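Local structure of soluble inorganic pyrophosphatase (Toxoplasma gondii, 5WRT) at the magnesium ion site and the interface of chains A and B. The protein catalyses the hydrolysis of inorganic pyrophosphate to orthophosphate as a magnesium-dependent type I pyrophosphatase, represented here by a fragment holding the catalytic pyrophosphatase domain. Numbering follows the deposited sequence. Chains: chain A/B, Soluble inorganic pyrophosphatase.

Contact 1: the magnesium ion site. Residues chain A 117, 119-120, 122, 154-156. With MG (magnesium ion), chain C.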
# COMPACT_ATOMS: atom_id res chain seq x y z
N ASP A 117 -7.29 -20.71 4.56
CA ASP A 117 -6.78 -20.39 3.22
C ASP A 117 -6.14 -21.59 2.53
O ASP A 117 -5.84 -21.50 1.33
CB ASP A 117 -5.75 -19.24 3.30
CG ASP A 117 -4.33 -19.68 3.78
OD1 ASP A 117 -3.38 -18.88 3.67
OD2 ASP A 117 -4.14 -20.85 4.18
N ASP A 119 -3.13 -22.74 2.92
CA ASP A 119 -1.69 -22.55 2.80
C ASP A 119 -1.01 -22.56 4.17
O ASP A 119 -1.68 -22.53 5.21
CB ASP A 119 -1.39 -21.22 2.09
CG ASP A 119 -1.14 -21.40 0.61
OD1 ASP A 119 -1.28 -22.54 0.12
OD2 ASP A 119 -0.80 -20.40 -0.06
N PRO A 120 0.32 -22.64 4.21
CA PRO A 120 1.03 -22.39 5.47
C PRO A 120 0.73 -20.99 6.00
O PRO A 120 0.53 -20.05 5.23
CB PRO A 120 2.51 -22.54 5.09
CG PRO A 120 2.50 -23.43 3.90
CD PRO A 120 1.23 -23.15 3.16
N ASP A 122 0.76 -17.35 7.23
CA ASP A 122 1.56 -16.21 6.81
C ASP A 122 2.02 -15.39 8.00
O ASP A 122 1.32 -15.26 9.01
CB ASP A 122 0.77 -15.33 5.85
CG ASP A 122 0.25 -16.08 4.64
OD1 ASP A 122 1.02 -16.86 4.05
OD2 ASP A 122 -0.93 -15.89 4.28
N ASP A 154 -7.51 -15.40 5.99
CA ASP A 154 -6.10 -15.31 5.62
C ASP A 154 -5.38 -14.47 6.68
O ASP A 154 -5.19 -13.26 6.51
CB ASP A 154 -5.95 -14.71 4.21
CG ASP A 154 -4.52 -14.69 3.73
OD1 ASP A 154 -3.67 -15.37 4.33
OD2 ASP A 154 -4.24 -13.98 2.73
N TRP A 155 -5.00 -15.13 7.77
CA TRP A 155 -4.30 -14.45 8.86
C TRP A 155 -2.98 -13.86 8.37
O TRP A 155 -2.26 -14.46 7.57
CB TRP A 155 -4.01 -15.42 10.01
CG TRP A 155 -5.20 -15.83 10.81
CD1 TRP A 155 -5.87 -17.01 10.72
CD2 TRP A 155 -5.83 -15.08 11.86
NE1 TRP A 155 -6.89 -17.04 11.64
CE2 TRP A 155 -6.89 -15.87 12.35
CE3 TRP A 155 -5.61 -13.82 12.42
CZ2 TRP A 155 -7.73 -15.44 13.37
CZ3 TRP A 155 -6.44 -13.39 13.44
CH2 TRP A 155 -7.49 -14.20 13.90
N LYS A 156 -2.66 -12.67 8.87
CA LYS A 156 -1.34 -12.07 8.71
C LYS A 156 -0.78 -11.87 10.12
O LYS A 156 -1.12 -10.89 10.79
CB LYS A 156 -1.40 -10.76 7.93
CG LYS A 156 -2.08 -10.89 6.57
CD LYS A 156 -1.37 -11.91 5.70
CE LYS A 156 -2.05 -12.05 4.34
NZ LYS A 156 -1.69 -13.32 3.65
MG MG C . -2.57 -17.04 4.30
O HOH W 1 -2.53 -16.93 2.21
O HOH W 2 -1.29 -18.83 4.63
O HOH W 3 -2.57 -16.96 6.64
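Three aspartates, each giving one carboxylate oxygen, and three waters surround the magnesium ion in a distorted six-coordinate shell. A:Asp122 binds through OD2 and A:Asp154 through OD1, both at 2.0 Å from MG, while A:Asp117 OD1 lies 2.1 Å from MG. The hard, anionic carboxylates of short aspartate side chains suit a small divalent cation, and monodentate binding leaves the second oxygen of A:Asp117 and of A:Asp154 for other partners. The three side chains arrive by different torsions: CG of A:Asp154 is anti to its backbone N (chi1 -176°), that of A:Asp122 is anti to the carbonyl carbon, and that of A:Asp117 takes the crowded position between N and the carbonyl carbon (chi1 79°). In the second shell, the backbone N of A:Asp119 donates to A:Asp117 OD2 from above the carboxylate plane, which helps fix that group's rotation. A:Lys156, bent at chi2, places its side-chain amine NZ 2.7 Å from A:Asp122 OD2, itself a metal ligand, and 2.8 Å from A:Asp154 OD2; these salt bridges probably offset some of the crowded negative charge. Water 3 lies 2.7 Å from the backbone O of A:Trp155, so the main chain helps place a metal-bound water. The ion thus sits between the loop carrying A:Asp117, the start of strand 122-125 and strand 152-161, in the acidic active site typical of type I pyrophosphatases.

Contact 2: the interface of chains A and B. Residues chain A 193-194, 196-197; chain B 55-56, 88, 90.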
# COMPACT_ATOMS: atom_id res chain seq x y z
N TRP A 193 -5.84 -3.48 0.32
CA TRP A 193 -5.96 -2.84 -0.98
C TRP A 193 -5.17 -3.51 -2.09
O TRP A 193 -5.40 -3.19 -3.26
CB TRP A 193 -5.52 -1.37 -0.88
CG TRP A 193 -6.46 -0.50 -0.09
CD1 TRP A 193 -6.33 -0.11 1.21
CD2 TRP A 193 -7.68 0.08 -0.57
NE1 TRP A 193 -7.39 0.68 1.58
CE2 TRP A 193 -8.24 0.82 0.50
CE3 TRP A 193 -8.36 0.06 -1.79
CZ2 TRP A 193 -9.44 1.52 0.39
CZ3 TRP A 193 -9.55 0.76 -1.90
CH2 TRP A 193 -10.07 1.48 -0.82
N TYR A 194 -4.25 -4.43 -1.78
CA TYR A 194 -3.26 -4.83 -2.78
C TYR A 194 -3.84 -5.66 -3.93
O TYR A 194 -3.16 -5.82 -4.95
CB TYR A 194 -2.11 -5.60 -2.11
CG TYR A 194 -2.42 -7.04 -1.76
CD1 TYR A 194 -3.42 -7.36 -0.85
CD2 TYR A 194 -1.70 -8.08 -2.34
CE1 TYR A 194 -3.70 -8.67 -0.52
CE2 TYR A 194 -1.98 -9.40 -2.02
CZ TYR A 194 -2.97 -9.69 -1.11
OH TYR A 194 -3.25 -11.00 -0.78
N LEU A 196 -6.86 -4.85 -5.35
CA LEU A 196 -7.77 -4.02 -6.13
C LEU A 196 -7.36 -3.92 -7.59
O LEU A 196 -8.23 -4.05 -8.47
CB LEU A 196 -7.91 -2.63 -5.50
CG LEU A 196 -9.05 -1.80 -6.10
CD1 LEU A 196 -10.40 -2.30 -5.63
CD2 LEU A 196 -8.88 -0.32 -5.79
N PRO A 197 -6.09 -3.68 -7.94
CA PRO A 197 -5.75 -3.61 -9.37
C PRO A 197 -5.85 -4.95 -10.07
O PRO A 197 -6.20 -4.99 -11.26
CB PRO A 197 -4.31 -3.07 -9.37
CG PRO A 197 -4.07 -2.55 -7.99
CD PRO A 197 -4.91 -3.39 -7.10
N LYS B 55 -6.78 5.67 -11.20
CA LYS B 55 -6.95 4.61 -10.22
C LYS B 55 -6.36 3.30 -10.74
O LYS B 55 -6.58 2.92 -11.90
CB LYS B 55 -8.44 4.44 -9.91
CG LYS B 55 -8.80 3.23 -9.07
CD LYS B 55 -10.32 3.08 -8.99
CE LYS B 55 -10.74 2.32 -7.74
NZ LYS B 55 -10.68 3.17 -6.51
N ASN B 56 -5.58 2.63 -9.89
CA ASN B 56 -5.01 1.31 -10.17
C ASN B 56 -3.90 1.36 -11.21
O ASN B 56 -3.73 0.43 -12.00
CB ASN B 56 -6.08 0.30 -10.58
CG ASN B 56 -6.91 -0.19 -9.41
OD1 ASN B 56 -6.45 -0.21 -8.27
ND2 ASN B 56 -8.15 -0.59 -9.68
N THR B 88 1.36 0.49 -6.66
CA THR B 88 0.21 0.96 -7.42
C THR B 88 -0.65 1.89 -6.58
O THR B 88 -0.92 1.62 -5.41
CB THR B 88 -0.62 -0.22 -7.92
OG1 THR B 88 0.15 -1.00 -8.83
CG2 THR B 88 -1.88 0.26 -8.61
N TYR B 90 -4.16 3.33 -5.64
CA TYR B 90 -5.48 2.71 -5.68
C TYR B 90 -6.61 3.72 -5.84
O TYR B 90 -7.78 3.36 -5.68
CB TYR B 90 -5.71 1.89 -4.41
CG TYR B 90 -4.61 0.88 -4.14
CD1 TYR B 90 -4.41 -0.20 -4.98
CD2 TYR B 90 -3.76 1.02 -3.05
CE1 TYR B 90 -3.41 -1.12 -4.75
CE2 TYR B 90 -2.74 0.11 -2.80
CZ TYR B 90 -2.58 -0.96 -3.66
OH TYR B 90 -1.58 -1.88 -3.43
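The backbone O of B:Tyr90 is the best-held polar atom, gripped by a hydrogen bond from the side-chain amine of B:Lys55, whose NZ lies 3.0 Å from B:Tyr90 O, in the carbonyl plane. B:Lys55 runs nearly extended and turns at chi4 (77°) to make this bond, which ties two loops of chain B together, while its CE packs crosswise on CD2 of A:Leu196. No hydrogen bond spans the chains in this patch; shape and apolar packing join them. B:Tyr90 buries more surface than any other residue of the patch. Over the rim of one ring face stands CB of A:Trp193, 3.7 Å from B:Tyr90 CD2, and over the centre of the other lies the carbonyl O of B:Thr88, so the flat phenol is clamped between chains. A:Pro197 CG meets the ring at its edge, with CD 3.6 Å from B:Tyr90 CE1; a compact, rigid proline suits this slot. A:Pro197 CG also touches the methyl CG2 of B:Thr88 at 3.6 Å. The amide of B:Asn56 crosses A:Pro197 at about a right angle, and its OD1 also nears A:Leu196 CD2. The patch fits the end of helix 183-193 and the start of helix 196-199 against loops of the partner and, repeated by the two-fold, probably helps hold the deposited dimer together.

Contact 3: the interface of chains A and B. Residues chain A 91, 181-183, 185-186; chain B 189, 192-193, 209.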
# COMPACT_ATOMS: atom_id res chain seq x y z
N TRP A 91 7.75 -4.95 4.11
CA TRP A 91 8.21 -5.73 5.25
C TRP A 91 8.58 -7.13 4.79
O TRP A 91 8.04 -7.63 3.80
CB TRP A 91 7.14 -5.80 6.35
CG TRP A 91 6.59 -4.45 6.72
CD1 TRP A 91 7.05 -3.61 7.69
CD2 TRP A 91 5.47 -3.79 6.11
NE1 TRP A 91 6.29 -2.47 7.73
CE2 TRP A 91 5.32 -2.55 6.77
CE3 TRP A 91 4.59 -4.12 5.08
CZ2 TRP A 91 4.31 -1.64 6.42
CZ3 TRP A 91 3.60 -3.22 4.74
CH2 TRP A 91 3.47 -1.99 5.41
N ARG A 181 5.26 3.84 14.72
CA ARG A 181 4.01 4.39 14.21
C ARG A 181 3.82 4.06 12.74
O ARG A 181 4.76 4.12 11.94
CB ARG A 181 3.98 5.91 14.41
CG ARG A 181 2.75 6.58 13.80
CD ARG A 181 1.87 7.21 14.86
NE ARG A 181 2.60 8.17 15.67
CZ ARG A 181 3.00 9.36 15.24
NH1 ARG A 181 2.74 9.75 14.00
NH2 ARG A 181 3.66 10.17 16.05
N GLY A 182 2.59 3.70 12.38
CA GLY A 182 2.25 3.37 11.01
C GLY A 182 2.52 1.95 10.59
O GLY A 182 2.14 1.57 9.47
N VAL A 183 3.17 1.14 11.43
CA VAL A 183 3.48 -0.23 11.03
C VAL A 183 2.23 -1.09 11.00
O VAL A 183 1.93 -1.75 10.00
CB VAL A 183 4.56 -0.83 11.96
CG1 VAL A 183 4.65 -2.33 11.75
CG2 VAL A 183 5.90 -0.17 11.69
N PRO A 185 -1.13 -0.11 11.01
CA PRO A 185 -2.06 0.31 9.95
C PRO A 185 -1.47 0.18 8.56
O PRO A 185 -2.22 -0.09 7.61
CB PRO A 185 -2.38 1.77 10.30
CG PRO A 185 -1.21 2.23 11.08
CD PRO A 185 -0.74 1.03 11.86
N GLY A 186 -0.16 0.36 8.41
CA GLY A 186 0.45 0.17 7.10
C GLY A 186 0.30 -1.25 6.60
O GLY A 186 0.03 -1.47 5.41
N GLU B 189 -1.67 5.65 4.75
CA GLU B 189 -0.59 4.67 4.80
C GLU B 189 0.11 4.53 3.45
O GLU B 189 1.30 4.22 3.41
CB GLU B 189 -1.12 3.31 5.27
CG GLU B 189 -1.59 3.29 6.72
CD GLU B 189 -0.60 3.93 7.69
OE1 GLU B 189 0.62 3.74 7.52
OE2 GLU B 189 -1.05 4.61 8.63
N ARG B 192 2.47 7.38 3.35
CA ARG B 192 3.48 7.27 4.40
C ARG B 192 4.61 6.34 3.98
O ARG B 192 5.78 6.59 4.32
CB ARG B 192 2.84 6.76 5.70
CG ARG B 192 3.76 6.89 6.91
CD ARG B 192 3.54 5.78 7.93
NE ARG B 192 2.18 5.79 8.47
CZ ARG B 192 1.79 6.57 9.47
NH1 ARG B 192 2.65 7.40 10.05
NH2 ARG B 192 0.53 6.51 9.90
N TRP B 193 4.30 5.27 3.25
CA TRP B 193 5.24 4.18 3.02
C TRP B 193 5.80 4.12 1.60
O TRP B 193 6.78 3.39 1.38
CB TRP B 193 4.57 2.84 3.33
CG TRP B 193 4.33 2.62 4.79
CD1 TRP B 193 3.15 2.77 5.46
CD2 TRP B 193 5.29 2.22 5.77
NE1 TRP B 193 3.31 2.49 6.79
CE2 TRP B 193 4.62 2.14 7.01
CE3 TRP B 193 6.65 1.91 5.72
CZ2 TRP B 193 5.27 1.77 8.19
CZ3 TRP B 193 7.29 1.54 6.89
CH2 TRP B 193 6.60 1.48 8.11
N GLU B 209 -1.61 13.43 12.32
CA GLU B 209 -1.99 12.48 11.27
C GLU B 209 -3.48 12.50 10.95
O GLU B 209 -3.95 11.67 10.16
CB GLU B 209 -1.57 11.05 11.60
CG GLU B 209 -0.12 10.90 12.03
CD GLU B 209 0.39 9.48 11.88
OE1 GLU B 209 -0.45 8.56 11.72
OE2 GLU B 209 1.62 9.28 11.93
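In the two-fold interface of the deposited assembly of this type I pyrophosphatase, B:Trp193, at the end of helix 183-193, buries more surface than any other residue of the patch. Its broad, flat indole presents one face to A:Trp91, whose CZ2 stands over the centre, 3.8 Å from B:Trp193 CE2; the indoles meet edge-to-face with planes about 64° apart. The opposite face is covered near its rim by CD of B:Arg192. At the edge, B:Trp193 NE1 donates to the backbone O of A:Gly182 over 3.1 Å, nearly in the indole plane but from above the carbonyl plane. Side-chain-free A:Gly182 also lays its CA over the rim of the B:Arg192 guanidinium, 3.6 Å from CZ. The orientation of the B:Arg192 guanidinium is fixed by two carboxylates of its own chain: NE and NH2 grip B:Glu189 side-on, NH2 to the syn lone pair of OE2 at 2.8 Å, while NH1 and NH2 grip B:Glu209 end-on, NH1 to OE2 at 2.9 Å. A:Arg181, second in buried area and bent at chi2 and chi3, comes tip to tip with B:Glu209 in a salt bridge modelled too short for its length to be trusted. The carboxylate probably eases repulsion between A:Arg181 NH1 and B:Arg192 NH1, 4.6 Å apart.

Contact 1 lies about 21 Å from both contact 2 and contact 3, measured between the centres of their C-alpha atoms, so neither interface patch touches the metal shell. Contacts 2 and 3, about 17 Å apart by the same measure, belong to one two-fold interface. Helix 183-193 links them: A:Trp193 serves contact 2 and B:Trp193 contact 3, so by symmetry each tryptophan works in both patches. B:Tyr90 of contact 2 and A:Trp91 of contact 3, neighbours in sequence, likewise divide between them. Any influence of this pairing, if it forms in solution, on catalysis would have to pass through the intervening fold, and the structure alone does not show one.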